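Local coordinates for protein origin of replication complex subunit 1B (Arabidopsis thaliana, PDB 5HH7) that reads the unmodified histone H3 tail through its BAH-PHD cassette and, within the origin recognition complex, binds origins of replication, at residues 181-184 / 185-189. Sequence-based numbering, arbitrary orientation.
Sequences ADIE and MECIL
Cys187 folds back on Glu184, the last residue of strand 175-184, and shows how a single turn of 3-10 helix can redirect a chain from one strand into the next. Cys187 N donates a hydrogen bond to Glu184 O (2.9 Å, N-H...O angle 157°). It reaches the oxygen from above the carbonyl plane, 51° out of it. The next bond of the same i to i+3 kind, 3.1 Å from Ile188 N to Met185 O, continues the turn. On the packed side, Cys187 CB sits 3.3 Å from Glu184 O and 3.7 Å from Ile183 CG2; that methyl branch stands anti to the backbone N (CG1 at chi1 -65°), which brings it alongside the cysteine. In the BAH domain this corner links strand 175-184, paired with 148-156, to strand 188-195, paired with 31-34, within the same mixed sheet. The side chain of Met185 leaves the backbone pointing away from the preceding strand and packs on Tyr148 and Leu139. Beyond the cysteine, the outer margin is looser and polar. Glu184, extended beyond CG, brings OE2 no nearer than 4.1 Å to Cys187 SG, and its salt bridge is with Arg37 NE. Glu186, exposed to solvent, also pairs with Arg37, through NH2; the shared guanidinium probably offsets the repulsion between the two carboxylates, whose OE1 atoms, Glu184 OE1 and Glu186 OE1, lie 5.3 Å apart.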
loop_
_atom_site.group_PDB
_atom_site.type_symbol
_atom_site.label_atom_id
_atom_site.label_comp_id
_atom_site.label_asym_id
_atom_site.label_seq_id
_atom_site.Cartn_x
_atom_site.Cartn_y
_atom_site.Cartn_z
ATOM N N ALA A 181 -16.637 5.998 5.247
ATOM C CA ALA A 181 -17.537 6.320 4.144
ATOM C C ALA A 181 -18.165 5.072 3.535
ATOM O O ALA A 181 -17.559 3.997 3.528
ATOM C CB ALA A 181 -16.802 7.111 3.072
ATOM N N ASP A 182 -19.381 5.228 3.024
ATOM C CA ASP A 182 -20.033 4.174 2.260
ATOM C C ASP A 182 -19.521 4.211 0.829
ATOM O O ASP A 182 -19.603 5.237 0.155
ATOM C CB ASP A 182 -21.552 4.338 2.282
ATOM C CG ASP A 182 -22.137 4.185 3.674
ATOM O OD1 ASP A 182 -21.391 3.800 4.599
ATOM O OD2 ASP A 182 -23.349 4.438 3.838
ATOM N N ILE A 183 -18.990 3.081 0.377
ATOM C CA ILE A 183 -18.359 2.978 -0.929
ATOM C C ILE A 183 -18.853 1.720 -1.633
ATOM O O ILE A 183 -18.892 0.647 -1.036
ATOM C CB ILE A 183 -16.824 2.892 -0.783
ATOM C CG1 ILE A 183 -16.258 4.186 -0.188
ATOM C CG2 ILE A 183 -16.167 2.591 -2.121
ATOM C CD1 ILE A 183 -16.213 5.345 -1.164
ATOM N N GLU A 184 -19.242 1.848 -2.896
ATOM C CA GLU A 184 -19.656 0.687 -3.674
ATOM C C GLU A 184 -18.468 -0.249 -3.870
ATOM O O GLU A 184 -17.349 0.208 -4.110
ATOM C CB GLU A 184 -20.216 1.121 -5.029
ATOM C CG GLU A 184 -21.526 1.882 -4.941
ATOM C CD GLU A 184 -21.739 2.815 -6.117
ATOM O OE1 GLU A 184 -22.836 2.783 -6.714
ATOM O OE2 GLU A 184 -20.810 3.587 -6.438
ATOM N N MET A 185 -18.706 -1.553 -3.767
ATOM C CA MET A 185 -17.637 -2.537 -3.931
ATOM C C MET A 185 -17.024 -2.471 -5.326
ATOM O O MET A 185 -15.883 -2.885 -5.533
ATOM C CB MET A 185 -18.140 -3.954 -3.639
ATOM C CG MET A 185 -18.417 -4.226 -2.168
ATOM S SD MET A 185 -18.539 -5.990 -1.803
ATOM C CE MET A 185 -16.823 -6.481 -1.931
ATOM N N GLU A 186 -17.789 -1.942 -6.274
ATOM C CA GLU A 186 -17.308 -1.719 -7.631
ATOM C C GLU A 186 -16.114 -0.761 -7.651
ATOM O O GLU A 186 -15.304 -0.781 -8.579
ATOM C CB GLU A 186 -18.443 -1.164 -8.495
ATOM C CG GLU A 186 -18.100 -0.999 -9.965
ATOM C CD GLU A 186 -19.173 -0.248 -10.729
ATOM O OE1 GLU A 186 -20.337 -0.243 -10.273
ATOM O OE2 GLU A 186 -18.850 0.349 -11.777
ATOM N N CYS A 187 -16.004 0.071 -6.619
ATOM C CA CYS A 187 -14.923 1.051 -6.535
ATOM C C CYS A 187 -13.623 0.474 -5.980
ATOM O O CYS A 187 -12.588 1.142 -5.997
ATOM C CB CYS A 187 -15.356 2.255 -5.696
ATOM S SG CYS A 187 -16.746 3.160 -6.396
ATOM N N ILE A 188 -13.678 -0.753 -5.476
ATOM C CA ILE A 188 -12.481 -1.425 -4.983
ATOM C C ILE A 188 -11.614 -1.860 -6.157
ATOM O O ILE A 188 -12.107 -2.474 -7.099
ATOM C CB ILE A 188 -12.831 -2.671 -4.150
ATOM C CG1 ILE A 188 -13.589 -2.277 -2.880
ATOM C CG2 ILE A 188 -11.566 -3.458 -3.806
ATOM C CD1 ILE A 188 -14.152 -3.467 -2.119
ATOM N N LEU A 189 -10.326 -1.535 -6.102
ATOM C CA LEU A 189 -9.396 -1.952 -7.144
ATOM C C LEU A 189 -8.900 -3.367 -6.870
ATOM O O LEU A 189 -9.213 -4.295 -7.614
ATOM C CB LEU A 189 -8.223 -0.973 -7.250
ATOM C CG LEU A 189 -8.591 0.405 -7.803
ATOM C CD1 LEU A 189 -7.406 1.359 -7.737
ATOM C CD2 LEU A 189 -9.105 0.277 -9.235
#